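Side-chain contacts in D-alanyl-D-alanine carboxypeptidase (Penicillin binding protein) family protein (Francisella tularensis subsp. tularensis, PDB 6OSU), which probably removes the C-terminal D-alanine from peptidoglycan precursor peptides, as a serine-type D-Ala-D-Ala carboxypeptidase of the penicillin-binding protein family: residues 89-93 and 94-98; 109-113 and 114-118; 306-309 and 310-314. All coordinates share one frame; numbering follows the deposited sequence.

Interaction 1. Residues 89-93 and 94-98; sequences IPISE and NAAST
S92 caps the short helix 93-96 and makes its main contacts with N94, A95 and A96, the residues that follow it round the first turn. It is a serine N-cap, set where strand 88-90 of a two-stranded antiparallel sheet gives way to the helix. N94 comes first. Its CB lies 3.8 Å from S92 OG. Its CG stands anti to the backbone N (chi1 175°), and the amide end leads away from 89-93 to E134 of helix 126-137, to which ND2 donates. S92 OG also bonds to E134, through the other carboxylate oxygen, so one acidic side chain holds both residues. A95 follows. Its N-H points at S92 OG, with N and OG 3.1 Å apart and an N-H...O angle of 160°. The hydroxyl reaches this N-H because chi1 of S92 (62°) puts OG between its own backbone N and carbonyl carbon. The methyl of A95 lies against the same oxygen. A96 closes the turn with a nearly straight backbone bond from its N to S92 O (3.0 Å). Its CB points back at 89-93 and meets the CG2 branch of I91 at 4.0 Å. That branch also touches A95 CB, at 4.2 Å, so the buried I91 packs on the methyls of the last two helix residues. A107 lies on A96 as well. S97 is the first residue to leave helical geometry. Its N bonds only weakly to E93 O, and its hydroxyl donates to the same oxygen, so one carbonyl takes both. T98 ends the turn. Its OG1 donates to A95 O at 3.1 Å, in the carbonyl plane, and T98 N bonds to that oxygen too.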
loop_
_atom_site.group_PDB
_atom_site.type_symbol
_atom_site.label_atom_id
_atom_site.label_comp_id
_atom_site.label_asym_id
_atom_site.label_seq_id
_atom_site.Cartn_x
_atom_site.Cartn_y
_atom_site.Cartn_z
ATOM N N ILE A 89 -5.809 3.429 27.316
ATOM C CA ILE A 89 -7.198 3.705 26.953
ATOM C C ILE A 89 -8.113 2.854 27.820
ATOM O O ILE A 89 -7.882 1.642 27.941
ATOM C CB ILE A 89 -7.458 3.431 25.462
ATOM C CG1 ILE A 89 -6.761 4.483 24.609
ATOM C CG2 ILE A 89 -8.950 3.411 25.169
ATOM C CD1 ILE A 89 -5.788 3.887 23.658
ATOM N N PRO A 90 -9.151 3.428 28.424
ATOM C CA PRO A 90 -10.134 2.606 29.133
ATOM C C PRO A 90 -10.990 1.819 28.154
ATOM O O PRO A 90 -11.320 2.294 27.064
ATOM C CB PRO A 90 -10.963 3.635 29.907
ATOM C CG PRO A 90 -10.854 4.885 29.079
ATOM C CD PRO A 90 -9.471 4.866 28.486
ATOM N N ILE A 91 -11.345 0.604 28.549
ATOM C CA ILE A 91 -12.183 -0.271 27.740
ATOM C C ILE A 91 -13.604 -0.171 28.276
ATOM O O ILE A 91 -13.889 -0.618 29.393
ATOM C CB ILE A 91 -11.682 -1.718 27.766
ATOM C CG1 ILE A 91 -10.183 -1.772 27.467
ATOM C CG2 ILE A 91 -12.471 -2.569 26.781
ATOM C CD1 ILE A 91 -9.805 -1.239 26.105
ATOM N N SER A 92 -14.498 0.418 27.487
ATOM C CA SER A 92 -15.901 0.467 27.861
ATOM C C SER A 92 -16.533 -0.917 27.741
ATOM O O SER A 92 -16.005 -1.819 27.082
ATOM C CB SER A 92 -16.658 1.460 26.980
ATOM O OG SER A 92 -16.619 1.068 25.618
ATOM N N GLU A 93 -17.686 -1.080 28.394
ATOM C CA GLU A 93 -18.436 -2.320 28.233
ATOM C C GLU A 93 -18.964 -2.466 26.813
ATOM O O GLU A 93 -19.135 -3.592 26.332
ATOM C CB GLU A 93 -19.579 -2.389 29.245
ATOM C CG GLU A 93 -19.307 -3.346 30.396
ATOM C CD GLU A 93 -19.968 -2.918 31.690
ATOM O OE1 GLU A 93 -21.178 -2.603 31.668
ATOM O OE2 GLU A 93 -19.275 -2.889 32.729
ATOM N N ASN A 94 -19.218 -1.349 26.129
ATOM C CA ASN A 94 -19.597 -1.417 24.723
ATOM C C ASN A 94 -18.488 -2.049 23.895
ATOM O O ASN A 94 -18.736 -2.953 23.090
ATOM C CB ASN A 94 -19.935 -0.023 24.193
ATOM C CG ASN A 94 -20.222 -0.022 22.704
ATOM O OD1 ASN A 94 -21.186 -0.636 22.248
ATOM N ND2 ASN A 94 -19.386 0.668 21.937
ATOM N N ALA A 95 -17.249 -1.594 24.093
ATOM C CA ALA A 95 -16.128 -2.129 23.330
ATOM C C ALA A 95 -15.903 -3.604 23.643
ATOM O O ALA A 95 -15.834 -4.438 22.733
ATOM C CB ALA A 95 -14.863 -1.318 23.616
ATOM N N ALA A 96 -15.811 -3.944 24.932
ATOM C CA ALA A 96 -15.471 -5.307 25.328
ATOM C C ALA A 96 -16.483 -6.324 24.819
ATOM O O ALA A 96 -16.134 -7.493 24.610
ATOM C CB ALA A 96 -15.360 -5.396 26.852
ATOM N N SER A 97 -17.729 -5.908 24.599
ATOM C CA SER A 97 -18.800 -6.831 24.250
ATOM C C SER A 97 -19.091 -6.881 22.755
ATOM O O SER A 97 -20.061 -7.528 22.352
ATOM C CB SER A 97 -20.078 -6.469 25.010
ATOM O OG SER A 97 -20.738 -5.370 24.407
ATOM N N THR A 98 -18.288 -6.221 21.923
ATOM C CA THR A 98 -18.507 -6.303 20.484
ATOM C C THR A 98 -18.138 -7.693 19.979
ATOM O O THR A 98 -17.089 -8.241 20.335
ATOM C CB THR A 98 -17.695 -5.246 19.737
ATOM O OG1 THR A 98 -16.298 -5.539 19.858
ATOM C CG2 THR A 98 -17.969 -3.858 20.287
#

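Interaction 2. Residues 109-113 and 114-118; sequences AKVSV and RNLVT
V113 packs on V117 one turn further along helix 113-123. The two side chains lie side by side and point the same way, with V113 CG1 3.7 Å from V117 CG2. V113 CG1 is anti to the backbone N (chi1 176°), which directs this methyl along the helix. The backbone bond under the pair is short and straight: V117 N to V113 O is 2.7 Å, with an N-H...O angle of 169°. V74 of helix 66-79 touches both valines, so this face of the helix packs on helix 66-79. V111, buried in the middle of strand 110-112, points at the helix and is the second main contributor. Its CG1 branch presses on N115 CB at 3.5 Å, with the two side chains at about a right angle. The same methyl meets L116 CG at 3.7 Å, while L116 CD2 runs over V111 CB. A128 and L132 of helix 126-137 lie on L116, so the leucine is held between strand and helix. N115 turns its amide elsewhere: OD1 accepts a hydrogen bond from S211 OG, and ND2 bonds weakly to D210. S112 sits between V111 and V113. Its OG accepts from N115 N at 3.1 Å, and its carbonyl takes the N-H of L116 at 3.0 Å. On the exposed side, R114 makes a cation-pi contact with W85. Strand and helix axes stand at 77°. The whole is a serine N-cap at a strand-to-helix junction, with an apolar i to i+4 pair and a strand residue packed on the first turn.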
loop_
_atom_site.group_PDB
_atom_site.type_symbol
_atom_site.label_atom_id
_atom_site.label_comp_id
_atom_site.label_asym_id
_atom_site.label_seq_id
_atom_site.Cartn_x
_atom_site.Cartn_y
_atom_site.Cartn_z
ATOM N N ALA A 109 -10.743 -2.252 32.073
ATOM C CA ALA A 109 -9.292 -2.303 32.032
ATOM C C ALA A 109 -8.731 -1.155 31.198
ATOM O O ALA A 109 -9.417 -0.561 30.365
ATOM C CB ALA A 109 -8.820 -3.640 31.461
ATOM N N LYS A 110 -7.464 -0.841 31.447
ATOM C CA LYS A 110 -6.704 0.079 30.617
ATOM C C LYS A 110 -5.750 -0.723 29.742
ATOM O O LYS A 110 -5.110 -1.669 30.211
ATOM C CB LYS A 110 -5.918 1.077 31.470
ATOM C CG LYS A 110 -6.760 1.964 32.384
ATOM C CD LYS A 110 -7.454 3.081 31.616
ATOM C CE LYS A 110 -7.777 4.267 32.523
ATOM N NZ LYS A 110 -6.554 5.032 32.910
ATOM N N VAL A 111 -5.669 -0.355 28.466
ATOM C CA VAL A 111 -4.793 -1.017 27.507
ATOM C C VAL A 111 -4.071 0.054 26.702
ATOM O O VAL A 111 -4.671 1.067 26.325
ATOM C CB VAL A 111 -5.577 -1.974 26.578
ATOM C CG1 VAL A 111 -4.655 -2.612 25.558
ATOM C CG2 VAL A 111 -6.288 -3.052 27.389
ATOM N N SER A 112 -2.783 -0.162 26.448
ATOM C CA SER A 112 -2.001 0.822 25.717
ATOM C C SER A 112 -2.444 0.894 24.255
ATOM O O SER A 112 -3.051 -0.034 23.711
ATOM C CB SER A 112 -0.509 0.494 25.797
ATOM O OG SER A 112 -0.182 -0.615 24.983
ATOM N N VAL A 113 -2.141 2.033 23.624
ATOM C CA VAL A 113 -2.403 2.190 22.194
ATOM C C VAL A 113 -1.674 1.114 21.409
ATOM O O VAL A 113 -2.238 0.490 20.503
ATOM C CB VAL A 113 -1.990 3.594 21.713
ATOM C CG1 VAL A 113 -2.185 3.719 20.212
ATOM C CG2 VAL A 113 -2.760 4.668 22.437
ATOM N N ARG A 114 -0.400 0.884 21.749
ATOM C CA ARG A 114 0.389 -0.106 21.027
ATOM C C ARG A 114 -0.296 -1.468 21.034
ATOM O O ARG A 114 -0.380 -2.132 19.994
ATOM C CB ARG A 114 1.796 -0.196 21.623
ATOM C CG ARG A 114 2.842 -0.703 20.634
ATOM C CD ARG A 114 4.268 -0.648 21.183
ATOM N NE ARG A 114 4.984 0.581 20.823
ATOM C CZ ARG A 114 5.461 0.853 19.608
ATOM N NH1 ARG A 114 5.287 -0.007 18.609
ATOM N NH2 ARG A 114 6.107 1.992 19.384
ATOM N N ASN A 115 -0.825 -1.885 22.189
ATOM C CA ASN A 115 -1.526 -3.165 22.255
ATOM C C ASN A 115 -2.829 -3.133 21.463
ATOM O O ASN A 115 -3.139 -4.082 20.731
ATOM C CB ASN A 115 -1.793 -3.550 23.708
ATOM C CG ASN A 115 -0.540 -4.008 24.427
ATOM O OD1 ASN A 115 0.384 -4.538 23.811
ATOM N ND2 ASN A 115 -0.507 -3.815 25.741
ATOM N N LEU A 116 -3.610 -2.053 21.597
ATOM C CA LEU A 116 -4.884 -1.963 20.887
ATOM C C LEU A 116 -4.678 -1.911 19.379
ATOM O O LEU A 116 -5.429 -2.539 18.623
ATOM C CB LEU A 116 -5.671 -0.738 21.354
ATOM C CG LEU A 116 -6.288 -0.787 22.751
ATOM C CD1 LEU A 116 -6.990 0.524 23.062
ATOM C CD2 LEU A 116 -7.255 -1.954 22.865
ATOM N N VAL A 117 -3.672 -1.163 18.919
ATOM C CA VAL A 117 -3.404 -1.092 17.488
ATOM C C VAL A 117 -2.931 -2.442 16.969
ATOM O O VAL A 117 -3.301 -2.863 15.865
ATOM C CB VAL A 117 -2.387 0.024 17.187
ATOM C CG1 VAL A 117 -1.942 -0.029 15.736
ATOM C CG2 VAL A 117 -2.990 1.378 17.500
ATOM N N THR A 118 -2.111 -3.145 17.754
ATOM C CA THR A 118 -1.689 -4.487 17.365
ATOM C C THR A 118 -2.889 -5.421 17.254
ATOM O O THR A 118 -2.999 -6.195 16.294
ATOM C CB THR A 118 -0.669 -5.033 18.367
ATOM O OG1 THR A 118 0.377 -4.073 18.555
ATOM C CG2 THR A 118 -0.057 -6.327 17.852
#

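Interaction 3. Residues 306-309 and 310-314; sequences GTTS and SAKRD
T307 and R313 meet at about a right angle where strand 298-307 turns into helix 310-327. The hydroxyl of T307 comes across the start of the arginine chain, with OG1 3.2 Å from R313 CB. The hydrogen bond of that hydroxyl is with the main-chain O of Y287. From CB the arginine runs away from 306-309. S310 CB lies 3.5 Å above one face of the guanidinium, off-centre toward its rim. D314 sits at the edge and forms a salt bridge, R313 NE to D314 OD1 at 3.1 Å. NE meets the oxygen from above the carboxylate plane, although D314 lies close to the plane of the guanidinium. K312 leaves the helix on another course. Its CG is anti to the carbonyl carbon (chi1 -84°), and the chain passes S309 OG, then slants across T308, with CD 3.6 Å from T308 OG1. Its NZ goes on to a salt bridge with D36. Beside the base of the lysine, S309 OG accepts from K312 N at 2.9 Å, and S309 O takes the N-H of R313 at 2.9 Å. This is a serine N-cap opening the helix that follows the central strand of the five-stranded antiparallel sheet.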
loop_
_atom_site.group_PDB
_atom_site.type_symbol
_atom_site.label_atom_id
_atom_site.label_comp_id
_atom_site.label_asym_id
_atom_site.label_seq_id
_atom_site.Cartn_x
_atom_site.Cartn_y
_atom_site.Cartn_z
ATOM N N GLY A 306 -13.549 -9.338 -3.160
ATOM C CA GLY A 306 -14.664 -10.170 -3.564
ATOM C C GLY A 306 -14.345 -11.577 -4.010
ATOM O O GLY A 306 -15.178 -12.195 -4.680
ATOM N N THR A 307 -13.177 -12.114 -3.666
ATOM C CA THR A 307 -12.904 -13.505 -4.004
ATOM C C THR A 307 -13.814 -14.431 -3.204
ATOM O O THR A 307 -14.323 -14.080 -2.136
ATOM C CB THR A 307 -11.443 -13.865 -3.740
ATOM O OG1 THR A 307 -11.130 -13.623 -2.361
ATOM C CG2 THR A 307 -10.530 -13.044 -4.633
ATOM N N THR A 308 -14.013 -15.635 -3.735
ATOM C CA THR A 308 -14.942 -16.595 -3.158
ATOM C C THR A 308 -14.308 -17.485 -2.097
ATOM O O THR A 308 -14.995 -18.354 -1.548
ATOM C CB THR A 308 -15.546 -17.462 -4.266
ATOM O OG1 THR A 308 -14.497 -18.132 -4.977
ATOM C CG2 THR A 308 -16.335 -16.595 -5.237
ATOM N N SER A 309 -13.027 -17.291 -1.791
ATOM C CA SER A 309 -12.352 -18.101 -0.787
ATOM C C SER A 309 -11.099 -17.372 -0.334
ATOM O O SER A 309 -10.530 -16.569 -1.079
ATOM C CB SER A 309 -11.985 -19.483 -1.332
ATOM O OG SER A 309 -10.863 -19.390 -2.188
ATOM N N SER A 310 -10.672 -17.664 0.897
ATOM C CA SER A 310 -9.424 -17.090 1.388
ATOM C C SER A 310 -8.235 -17.605 0.590
ATOM O O SER A 310 -7.279 -16.863 0.336
ATOM C CB SER A 310 -9.252 -17.394 2.878
ATOM O OG SER A 310 -9.460 -18.767 3.147
ATOM N N ALA A 311 -8.285 -18.872 0.171
ATOM C CA ALA A 311 -7.198 -19.436 -0.622
ATOM C C ALA A 311 -7.058 -18.716 -1.956
ATOM O O ALA A 311 -5.940 -18.456 -2.414
ATOM C CB ALA A 311 -7.430 -20.933 -0.838
ATOM N N LYS A 312 -8.182 -18.383 -2.595
ATOM C CA LYS A 312 -8.124 -17.601 -3.826
ATOM C C LYS A 312 -7.690 -16.168 -3.548
ATOM O O LYS A 312 -6.945 -15.578 -4.336
ATOM C CB LYS A 312 -9.478 -17.621 -4.530
ATOM C CG LYS A 312 -9.717 -18.834 -5.407
ATOM C CD LYS A 312 -11.143 -18.817 -5.922
ATOM C CE LYS A 312 -11.251 -19.413 -7.312
ATOM N NZ LYS A 312 -12.605 -19.172 -7.885
ATOM N N ARG A 313 -8.157 -15.594 -2.436
ATOM C CA ARG A 313 -7.716 -14.261 -2.031
ATOM C C ARG A 313 -6.199 -14.189 -1.923
ATOM O O ARG A 313 -5.578 -13.223 -2.382
ATOM C CB ARG A 313 -8.365 -13.893 -0.697
ATOM C CG ARG A 313 -7.812 -12.647 -0.031
ATOM C CD ARG A 313 -8.118 -12.660 1.461
ATOM N NE ARG A 313 -7.317 -13.662 2.158
ATOM C CZ ARG A 313 -7.585 -14.130 3.372
ATOM N NH1 ARG A 313 -8.648 -13.694 4.034
ATOM N NH2 ARG A 313 -6.793 -15.042 3.922
ATOM N N ASP A 314 -5.585 -15.208 -1.319
ATOM C CA ASP A 314 -4.133 -15.238 -1.194
ATOM C C ASP A 314 -3.466 -15.627 -2.506
ATOM O O ASP A 314 -2.416 -15.077 -2.859
ATOM C CB ASP A 314 -3.731 -16.201 -0.079
ATOM C CG ASP A 314 -4.267 -15.776 1.274
ATOM O OD1 ASP A 314 -4.410 -14.552 1.493
ATOM O OD2 ASP A 314 -4.548 -16.659 2.114
#

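In the fold
All three contacts are serine N-caps that follow a strand, but they sit in different surroundings. Interactions 1 and 2 lie on the two strands of one small antiparallel sheet. They touch directly: I89 N bonds to V111 O, and I89 CD1 packs on V113 and L116. Interaction 2 is the buried one, with mostly apolar chemistry; its V117 side chain is about 9 Å from that of K67, the predicted proton acceptor. Interaction 1 is partly buried and relies more on polar bonds. Interaction 3, partly buried on the larger sheet, is centred 30 Å from interaction 2. Its R313 side chain is also about 9 Å from that of S64, the predicted acyl-ester serine. It differs in its salt bridges, R313 with D314 and K312 with D36.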